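Local coordinates for host Factor for Q beta (Staphylococcus aureus, PDB 1KQ1), which acts as a pleiotropic regulator of translation, a bacterial Sm-like protein that assembles into a hexamer and binds RNA, at residues 6-9 with 10-14; 13-17 with 18-22. All blocks are in the same frame, centred on the assembly; numbering follows the deposited sequence.

Contact 1: residues 6-9 with 10-14; sequences NIQD and KALEN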
# COMPACT_ATOMS: atom_id res chain seq x y z
N ASN C 6 11.64 20.82 -6.07
CA ASN C 6 11.77 19.63 -5.24
C ASN C 6 11.78 20.04 -3.79
O ASN C 6 12.83 20.26 -3.17
CB ASN C 6 13.07 18.95 -5.64
CG ASN C 6 13.36 17.69 -4.85
OD1 ASN C 6 12.64 17.33 -3.90
ND2 ASN C 6 14.41 17.01 -5.23
N ILE C 7 10.59 20.10 -3.22
CA ILE C 7 10.52 20.52 -1.85
C ILE C 7 10.84 19.40 -0.88
O ILE C 7 11.20 19.66 0.28
CB ILE C 7 9.13 21.16 -1.51
CG1 ILE C 7 8.04 20.09 -1.49
CG2 ILE C 7 8.79 22.29 -2.54
CD1 ILE C 7 6.76 20.62 -0.89
N GLN C 8 10.72 18.16 -1.34
CA GLN C 8 11.04 17.03 -0.46
C GLN C 8 12.52 16.97 -0.11
O GLN C 8 12.91 16.85 1.05
CB GLN C 8 10.61 15.72 -1.10
CG GLN C 8 10.98 14.49 -0.27
CD GLN C 8 10.70 13.12 -0.93
OE1 GLN C 8 11.06 12.07 -0.36
NE2 GLN C 8 10.06 13.12 -2.10
N ASP C 9 13.39 17.03 -1.11
CA ASP C 9 14.78 16.97 -0.80
C ASP C 9 15.28 18.23 -0.12
O ASP C 9 16.23 18.17 0.63
CB ASP C 9 15.59 16.67 -2.05
CG ASP C 9 15.45 15.24 -2.46
OD1 ASP C 9 15.39 14.96 -3.65
OD2 ASP C 9 15.39 14.37 -1.57
N LYS C 10 14.68 19.36 -0.42
CA LYS C 10 15.07 20.57 0.28
C LYS C 10 14.81 20.36 1.78
O LYS C 10 15.66 20.68 2.61
CB LYS C 10 14.27 21.77 -0.23
CG LYS C 10 14.60 23.06 0.54
CD LYS C 10 13.95 24.31 -0.07
CE LYS C 10 14.38 25.59 0.68
NZ LYS C 10 13.78 25.68 2.05
N ALA C 11 13.66 19.77 2.12
CA ALA C 11 13.34 19.57 3.53
C ALA C 11 14.23 18.52 4.16
O ALA C 11 14.79 18.74 5.23
CB ALA C 11 11.87 19.16 3.69
N LEU C 12 14.42 17.38 3.50
CA LEU C 12 15.24 16.33 4.08
C LEU C 12 16.67 16.69 4.24
O LEU C 12 17.32 16.31 5.21
CB LEU C 12 15.14 15.01 3.27
CG LEU C 12 13.71 14.49 3.16
CD1 LEU C 12 13.66 13.24 2.29
CD2 LEU C 12 13.14 14.20 4.55
N GLU C 13 17.19 17.46 3.29
CA GLU C 13 18.59 17.91 3.35
C GLU C 13 18.82 18.90 4.52
O GLU C 13 19.87 18.86 5.18
CB GLU C 13 18.96 18.53 1.99
CG GLU C 13 20.43 18.86 1.87
CD GLU C 13 21.37 17.67 2.00
OE1 GLU C 13 22.56 17.91 2.30
OE2 GLU C 13 20.95 16.51 1.78
N ASN C 14 17.84 19.74 4.76
CA ASN C 14 17.91 20.67 5.90
C ASN C 14 17.79 19.88 7.20
O ASN C 14 18.53 20.16 8.15
CB ASN C 14 16.80 21.68 5.83
CG ASN C 14 17.14 22.86 4.94
OD1 ASN C 14 18.26 23.39 4.99
ND2 ASN C 14 16.18 23.31 4.13

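Contact 2: residues 13-17 with 18-22; sequences ENFKA and NQTEV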
# COMPACT_ATOMS: atom_id res chain seq x y z
N GLU C 13 17.19 17.46 3.29
CA GLU C 13 18.59 17.91 3.35
C GLU C 13 18.82 18.90 4.52
O GLU C 13 19.87 18.86 5.18
CB GLU C 13 18.96 18.53 1.99
CG GLU C 13 20.43 18.86 1.87
CD GLU C 13 21.37 17.67 2.00
OE1 GLU C 13 22.56 17.91 2.30
OE2 GLU C 13 20.95 16.51 1.78
N ASN C 14 17.84 19.74 4.76
CA ASN C 14 17.91 20.67 5.90
C ASN C 14 17.79 19.88 7.20
O ASN C 14 18.53 20.16 8.15
CB ASN C 14 16.80 21.68 5.83
CG ASN C 14 17.14 22.86 4.94
OD1 ASN C 14 18.26 23.39 4.99
ND2 ASN C 14 16.18 23.31 4.13
N PHE C 15 16.88 18.90 7.26
CA PHE C 15 16.75 18.11 8.48
C PHE C 15 18.07 17.44 8.79
O PHE C 15 18.48 17.38 9.94
CB PHE C 15 15.69 16.97 8.34
CG PHE C 15 14.27 17.44 8.19
CD1 PHE C 15 13.86 18.69 8.63
CD2 PHE C 15 13.33 16.59 7.60
CE1 PHE C 15 12.54 19.10 8.48
CE2 PHE C 15 12.01 16.99 7.44
CZ PHE C 15 11.60 18.24 7.88
N LYS C 16 18.70 16.86 7.75
CA LYS C 16 19.95 16.18 7.89
C LYS C 16 21.05 17.13 8.34
O LYS C 16 21.79 16.86 9.30
CB LYS C 16 20.35 15.55 6.54
CG LYS C 16 21.61 14.75 6.55
CD LYS C 16 21.92 14.20 5.17
CE LYS C 16 23.33 13.69 5.06
NZ LYS C 16 23.70 13.51 3.60
N ALA C 17 21.16 18.24 7.63
CA ALA C 17 22.27 19.14 7.94
C ALA C 17 22.18 19.75 9.31
O ALA C 17 23.21 19.94 9.97
CB ALA C 17 22.36 20.24 6.92
N ASN C 18 20.95 20.06 9.73
CA ASN C 18 20.74 20.69 11.01
C ASN C 18 20.53 19.70 12.16
O ASN C 18 20.34 20.09 13.33
CB ASN C 18 19.55 21.62 10.93
CG ASN C 18 19.78 22.78 9.97
OD1 ASN C 18 18.88 23.19 9.25
ND2 ASN C 18 20.99 23.31 9.98
N GLN C 19 20.60 18.41 11.84
CA GLN C 19 20.38 17.35 12.87
C GLN C 19 19.08 17.61 13.63
O GLN C 19 18.99 17.34 14.84
CB GLN C 19 21.56 17.26 13.83
CG GLN C 19 22.82 16.75 13.14
CD GLN C 19 23.95 16.43 14.10
OE1 GLN C 19 23.92 15.42 14.80
NE2 GLN C 19 24.95 17.30 14.13
N THR C 20 18.04 18.06 12.94
CA THR C 20 16.84 18.34 13.66
C THR C 20 16.08 17.07 14.06
O THR C 20 16.07 16.05 13.36
CB THR C 20 15.98 19.46 12.96
OG1 THR C 20 14.64 19.01 12.72
CG2 THR C 20 16.63 19.96 11.68
N GLU C 21 15.54 17.11 15.27
CA GLU C 21 14.78 15.98 15.77
C GLU C 21 13.45 15.99 15.00
O GLU C 21 12.64 16.89 15.13
CB GLU C 21 14.53 16.21 17.26
CG GLU C 21 13.88 15.03 17.97
CD GLU C 21 14.85 13.93 18.31
OE1 GLU C 21 16.03 14.03 17.94
OE2 GLU C 21 14.42 12.95 18.97
N VAL C 22 13.23 14.96 14.17
CA VAL C 22 12.04 14.86 13.37
C VAL C 22 11.19 13.67 13.86
O VAL C 22 11.74 12.70 14.36
CB VAL C 22 12.45 14.57 11.89
CG1 VAL C 22 11.24 14.25 11.02
CG2 VAL C 22 13.24 15.78 11.34
O HOH W 1 17.11 15.21 11.09
O HOH W 2 24.16 19.95 12.64

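Contact 1: residues 6-9 with 10-14
Q8 and L12 meet one turn apart on the N-terminal helix of this Sm-like fold, a compact example of how a helix start is capped and packed. The close-packed side is theirs: CD1 of L12 lies 3.9 Å from both CG and OE1 of Q8, and CG of L12 sits 3.3 Å from the backbone O of Q8. With CG anti to the backbone N (chi1 177°) and an extended chain beyond, Q8 carries its amide to Y56 of a second subunit and to K57 of its own chain, both hydrogen-bonded to OE1. L12 meanwhile packs on I36 and Y39 of strand 31-39. Here the backbone bond from L12 N to Q8 O is short (2.9 Å) and nearly straight, with an N-H...O angle of 169°. K10 belongs to the looser flank. Its backbone N makes just a weak bond to N6 O (3.4 Å), and its chain, extended to CE and bent at the last torsion, leads away on an exposed side. At the helix start N6 is the N-cap. Its OD1 accepts from D9 N at 2.9 Å, the donor lying above the carbonyl plane. The same amide is turned to serve D9 a second time: N6 ND2 reaches D9 OD1 on the anti side of the carboxylate, 2.8 Å away.

Contact 2: residues 13-17 with 18-22
F15 and V22 set their side chains at about a right angle, V22 placing its CG2 methyl over one face of the F15 ring. This CH-pi contact has CG2 of V22 3.9 Å from the ring centroid of F15 and 19° off the normal, nearest to ring atom CG. F15 holds its CG beside the backbone N (chi1 -66°), which lays the ring against the chain as it returns from the helix. T20 comes at the same ring obliquely through OG1, while its CG2 rests 3.6 Å from F15 O.

The backbone that joins these side chains ends the helix in a Schellman motif, a common way of ending a helix. Q19 takes positive phi, and its N bonds to K16 O while T20 N bonds to F15 O at 3.1 Å, in the carbonyl plane. F15 O also receives a weak bond from a water, which donates to T20 O as well at 2.6 Å. On the outer side a second water joins A17 O to Q19 NE2. I36, Y63 and V65 of the sheet complete the surroundings of F15.

The chemistry implies a reversal secured mostly by backbone amides and two waters, with apolar packing beneath it. T20 OG1, buried here with no partner in the model, takes no part in that network.

In the fold
From the N terminus the chain passes through a loop into helix 7-17, where contact 1 fixes the first turns. Contact 2 begins on residues 13 and 14, which contact 1 also includes, and follows the chain out of the helix into strand 21-26. Neither contact closes a long loop: contact 1 stays within helical turns, contact 2 makes the short reversal from helix to strand, and the two overlap end to end, neither nesting nor crossing. Their centres are about 10 Å apart. Contact 1 ties the helix to strand 31-39 and to a neighbouring subunit; contact 2, touched by no other chain of the hexamer, ties the helix end to strands 21-26, 31-39 and 60-65.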